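PDB 2EF5: arginase from Thermus thermophilus, which probably catalyses the manganese-dependent hydrolysis of L-arginine to L-ornithine and urea, the step that releases urea in the urea cycle. Local coordinates for residues A[121-125]-A[135-140]; A[115-120]-A[214-220]. All coordinates share one frame; numbering follows the deposited sequence.

Overall arrangement
The arginase fold sets its metal site where strands of a parallel sheet run out into loops, and both contacts lie there. Contact 2 joins neighbouring strands 113-117 and 212-217 near the middle of the eight-stranded sheet, together with the loops at their C-terminal ends. Contact 1 comes just after strand 113-117: its loop 121-125 folds back on the start of helix 138-142, so along the chain it is nested inside the loop that contact 2 closes. Their centres lie about 12 Å apart. W116 and one manganese ion belong to both neighbourhoods, and a metal ligand on the loop is thereby tied to ligands at the strand ends.

Contact 1. Residues A[121-125]-A[135-140]; sequences ADFNT and HGMPLA. With MN (manganese (II) ion), chain H.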
# COMPACT_ATOMS: atom_id res chain seq x y z
N ALA A 121 -12.06 -13.79 -19.92
CA ALA A 121 -13.04 -12.71 -19.82
C ALA A 121 -13.80 -12.47 -21.12
O ALA A 121 -14.86 -11.85 -21.10
CB ALA A 121 -12.35 -11.43 -19.38
N ASP A 122 -13.25 -12.95 -22.23
CA ASP A 122 -13.87 -12.77 -23.54
C ASP A 122 -14.29 -11.31 -23.71
O ASP A 122 -15.37 -11.03 -24.25
CB ASP A 122 -15.11 -13.66 -23.69
CG ASP A 122 -14.77 -15.14 -23.62
OD1 ASP A 122 -13.73 -15.54 -24.18
OD2 ASP A 122 -15.56 -15.90 -23.02
N PHE A 123 -13.44 -10.40 -23.25
CA PHE A 123 -13.72 -8.98 -23.31
C PHE A 123 -12.82 -8.22 -24.29
O PHE A 123 -12.56 -7.03 -24.11
CB PHE A 123 -13.58 -8.38 -21.91
CG PHE A 123 -14.57 -7.28 -21.62
CD1 PHE A 123 -15.91 -7.58 -21.38
CD2 PHE A 123 -14.17 -5.95 -21.58
CE1 PHE A 123 -16.83 -6.57 -21.11
CE2 PHE A 123 -15.07 -4.94 -21.31
CZ PHE A 123 -16.41 -5.24 -21.07
N ASN A 124 -12.35 -8.91 -25.32
CA ASN A 124 -11.50 -8.28 -26.33
C ASN A 124 -12.32 -7.54 -27.39
O ASN A 124 -13.51 -7.79 -27.56
CB ASN A 124 -10.63 -9.33 -27.03
CG ASN A 124 -9.34 -9.62 -26.28
OD1 ASN A 124 -8.98 -10.78 -26.08
ND2 ASN A 124 -8.63 -8.57 -25.89
N THR A 125 -11.66 -6.63 -28.09
CA THR A 125 -12.28 -5.89 -29.18
C THR A 125 -11.35 -6.14 -30.36
O THR A 125 -10.27 -6.70 -30.18
CB THR A 125 -12.33 -4.37 -28.90
OG1 THR A 125 -11.01 -3.89 -28.59
CG2 THR A 125 -13.27 -4.08 -27.75
N HIS A 135 -14.65 -15.47 -30.79
CA HIS A 135 -15.06 -16.12 -29.56
C HIS A 135 -14.30 -15.60 -28.34
O HIS A 135 -14.50 -16.06 -27.22
CB HIS A 135 -14.96 -17.65 -29.67
CG HIS A 135 -13.63 -18.15 -30.15
ND1 HIS A 135 -12.47 -18.03 -29.41
CD2 HIS A 135 -13.29 -18.83 -31.27
CE1 HIS A 135 -11.48 -18.62 -30.05
NE2 HIS A 135 -11.95 -19.11 -31.18
N GLY A 136 -13.45 -14.60 -28.58
CA GLY A 136 -12.70 -14.00 -27.50
C GLY A 136 -13.20 -12.58 -27.28
O GLY A 136 -12.57 -11.79 -26.57
N MET A 137 -14.34 -12.25 -27.88
CA MET A 137 -14.93 -10.91 -27.76
C MET A 137 -16.43 -10.85 -27.44
O MET A 137 -16.97 -9.75 -27.28
CB MET A 137 -14.72 -10.13 -29.07
CG MET A 137 -13.51 -10.52 -29.90
SD MET A 137 -13.47 -9.67 -31.50
CE MET A 137 -11.71 -9.46 -31.73
N PRO A 138 -17.12 -12.00 -27.31
CA PRO A 138 -18.56 -11.92 -27.03
C PRO A 138 -19.06 -11.08 -25.86
O PRO A 138 -20.07 -10.39 -25.99
CB PRO A 138 -18.96 -13.39 -26.90
CG PRO A 138 -17.75 -14.02 -26.33
CD PRO A 138 -16.64 -13.38 -27.15
N LEU A 139 -18.38 -11.15 -24.72
CA LEU A 139 -18.83 -10.38 -23.57
C LEU A 139 -18.65 -8.89 -23.82
O LEU A 139 -19.45 -8.09 -23.37
CB LEU A 139 -18.07 -10.80 -22.30
CG LEU A 139 -18.58 -10.18 -20.99
CD1 LEU A 139 -20.08 -10.38 -20.85
CD2 LEU A 139 -17.86 -10.81 -19.80
N ALA A 140 -17.59 -8.53 -24.53
CA ALA A 140 -17.35 -7.12 -24.84
C ALA A 140 -18.50 -6.67 -25.73
O ALA A 140 -19.18 -5.69 -25.43
CB ALA A 140 -16.03 -6.96 -25.58
MN MN H . -15.40 -18.12 -22.95
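The carbonyl oxygen of D122 is gripped by two backbone N-H groups from the first turn of helix 138-142: L139 N lies 3.0 Å from D122 O and A140 N 3.4 Å from the same atom, both weak bonds. In the arginase fold this is where the loop after strand 113-117 meets the start of the next helix, M137 being at the N-cap position. A bond not counted as weak runs the opposite way between the segments, N124 N to G136 O at 3.1 Å, lying in the carbonyl plane of G136. CG of D122 stands anti to its carbonyl carbon (chi1 -63°), a turn that carries OD2 to manganese at 2.2 Å, while CB rests against CG and CD of P138. The metal site is completed by H96, D118 and D217, and OD2 of D122 also accepts a hydrogen bond from W116 NE1. The N-terminal end of the helix, with its dipole, may add to the pull on D122 O.

Beyond the metal ligand, the F123 ring lies against the helix. A140 CA sits over one face, a CH-pi contact 4.0 Å from the centroid, while L139 comes to the edge, its CG in the ring plane and 3.7 Å from F123 CD1. M137 bends at chi3, which brings its terminal CE to 3.5 Å from T125 O.

Contact 2. Residues A[115-120]-A[214-220]; sequences VWVDAH and VSLDADV. With MN (manganese (II) ion), chain G; MN (manganese (II) ion), chain H.
The carboxylates of D118 and D217 meet at two manganese ions by the C-terminal ends of parallel strands. Behind them, 115-117 and 214-217 pair in register, their axes 7° apart; S215 N to V115 O, V117 N to S215 O and D217 N to V117 O form the backbone bonds. V117 packs against L216 on the sheet face that also carries V115 and V214, and against V220 from the 3-10 turn that follows.

From D118 the side chain leaves with CG anti to the backbone N (chi1 -157°), sending it toward the metals. Its CB lies 4.0 Å from D217 CB, and CG of D118 is 3.1 Å from each manganese. OD1 binds one manganese at 2.2 Å and is met from above the carboxylate plane by H120 N, an Asx turn; OD2 takes the other manganese at 2.1 Å. Between the ions, D217 OD2 binds both, its carboxylate turned 61° from that of D118. D217 OD1 closes a second Asx turn by accepting D219 N. D219 OD2 binds the first manganese at 2.2 Å, while its OD1 accepts A119 N at 3.0 Å. H120 presents ND1, at its ring edge, to the same ion over a longer 2.8 Å.

On the opposite sheet face S215 OG lies over the rim of the W116 ring, 3.8 Å from CZ3, and hydrogen-bonds H96, a ligand of the second manganese. With an alanine in place of W116, D122 OD2 is likely to lose its indole N-H donor and S215 the ring beneath its OG. Three carboxylates this close would be expected to repel one another, so the cations presumably supply the charge that lets D118, D217 and D219 crowd together.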
# COMPACT_ATOMS: atom_id res chain seq x y z
N VAL A 115 -23.82 -13.55 -15.47
CA VAL A 115 -22.79 -14.19 -14.66
C VAL A 115 -21.97 -15.01 -15.65
O VAL A 115 -22.43 -16.05 -16.14
CB VAL A 115 -23.42 -15.11 -13.58
CG1 VAL A 115 -22.33 -15.72 -12.71
CG2 VAL A 115 -24.41 -14.32 -12.72
N TRP A 116 -20.76 -14.54 -15.96
CA TRP A 116 -19.87 -15.18 -16.92
C TRP A 116 -18.85 -16.02 -16.14
O TRP A 116 -17.94 -15.49 -15.52
CB TRP A 116 -19.19 -14.09 -17.75
CG TRP A 116 -18.66 -14.50 -19.09
CD1 TRP A 116 -17.39 -14.95 -19.38
CD2 TRP A 116 -19.35 -14.42 -20.36
NE1 TRP A 116 -17.25 -15.14 -20.74
CE2 TRP A 116 -18.42 -14.82 -21.35
CE3 TRP A 116 -20.64 -14.03 -20.73
CZ2 TRP A 116 -18.78 -14.86 -22.72
CZ3 TRP A 116 -20.99 -14.08 -22.09
CH2 TRP A 116 -20.05 -14.48 -23.07
N VAL A 117 -19.04 -17.34 -16.18
CA VAL A 117 -18.19 -18.27 -15.44
C VAL A 117 -17.24 -18.84 -16.49
O VAL A 117 -17.60 -19.73 -17.27
CB VAL A 117 -19.06 -19.36 -14.78
CG1 VAL A 117 -18.27 -20.11 -13.73
CG2 VAL A 117 -20.29 -18.70 -14.16
N ASP A 118 -16.02 -18.33 -16.46
CA ASP A 118 -15.05 -18.65 -17.49
C ASP A 118 -13.63 -18.44 -17.00
O ASP A 118 -13.39 -17.63 -16.11
CB ASP A 118 -15.33 -17.64 -18.61
CG ASP A 118 -14.85 -18.09 -19.94
OD1 ASP A 118 -13.69 -18.55 -20.07
OD2 ASP A 118 -15.66 -17.94 -20.88
N ALA A 119 -12.68 -19.15 -17.60
CA ALA A 119 -11.27 -18.98 -17.24
C ALA A 119 -10.80 -17.70 -17.94
O ALA A 119 -9.77 -17.13 -17.57
CB ALA A 119 -10.45 -20.16 -17.71
N HIS A 120 -11.55 -17.27 -18.95
CA HIS A 120 -11.22 -16.06 -19.69
C HIS A 120 -12.34 -15.03 -19.55
O HIS A 120 -13.44 -15.38 -19.12
CB HIS A 120 -11.00 -16.37 -21.17
CG HIS A 120 -10.01 -17.46 -21.41
ND1 HIS A 120 -10.36 -18.79 -21.48
CD2 HIS A 120 -8.66 -17.42 -21.55
CE1 HIS A 120 -9.28 -19.53 -21.64
NE2 HIS A 120 -8.23 -18.72 -21.69
N VAL A 214 -26.80 -17.13 -16.91
CA VAL A 214 -25.52 -17.72 -16.55
C VAL A 214 -24.85 -18.31 -17.80
O VAL A 214 -25.44 -19.12 -18.49
CB VAL A 214 -25.70 -18.84 -15.50
CG1 VAL A 214 -24.36 -19.53 -15.24
CG2 VAL A 214 -26.27 -18.25 -14.22
N SER A 215 -23.63 -17.87 -18.08
CA SER A 215 -22.92 -18.39 -19.24
C SER A 215 -21.75 -19.19 -18.69
O SER A 215 -20.79 -18.63 -18.16
CB SER A 215 -22.43 -17.23 -20.12
OG SER A 215 -22.06 -17.71 -21.39
N LEU A 216 -21.83 -20.51 -18.83
CA LEU A 216 -20.80 -21.39 -18.31
C LEU A 216 -19.85 -21.97 -19.36
O LEU A 216 -20.25 -22.78 -20.20
CB LEU A 216 -21.47 -22.53 -17.52
CG LEU A 216 -20.62 -23.63 -16.88
CD1 LEU A 216 -19.63 -23.03 -15.88
CD2 LEU A 216 -21.55 -24.63 -16.19
N ASP A 217 -18.60 -21.54 -19.30
CA ASP A 217 -17.57 -22.02 -20.20
C ASP A 217 -16.90 -23.18 -19.47
O ASP A 217 -16.45 -23.03 -18.33
CB ASP A 217 -16.53 -20.93 -20.48
CG ASP A 217 -15.54 -21.33 -21.55
OD1 ASP A 217 -15.04 -22.47 -21.50
OD2 ASP A 217 -15.24 -20.51 -22.44
N ALA A 218 -16.85 -24.34 -20.11
CA ALA A 218 -16.26 -25.53 -19.51
C ALA A 218 -14.85 -25.31 -19.01
O ALA A 218 -14.43 -25.96 -18.05
CB ALA A 218 -16.28 -26.69 -20.51
N ASP A 219 -14.11 -24.41 -19.64
CA ASP A 219 -12.73 -24.18 -19.23
C ASP A 219 -12.54 -23.50 -17.88
O ASP A 219 -11.42 -23.31 -17.46
CB ASP A 219 -11.95 -23.43 -20.31
CG ASP A 219 -12.32 -21.96 -20.40
OD1 ASP A 219 -13.02 -21.43 -19.52
OD2 ASP A 219 -11.87 -21.32 -21.37
N VAL A 220 -13.63 -23.14 -17.20
CA VAL A 220 -13.49 -22.51 -15.89
C VAL A 220 -13.07 -23.58 -14.89
O VAL A 220 -12.44 -23.29 -13.88
CB VAL A 220 -14.82 -21.86 -15.42
CG1 VAL A 220 -15.83 -22.93 -15.03
CG2 VAL A 220 -14.55 -20.92 -14.25
MN MN G . -13.01 -19.52 -21.96
MN MN H . -15.40 -18.12 -22.95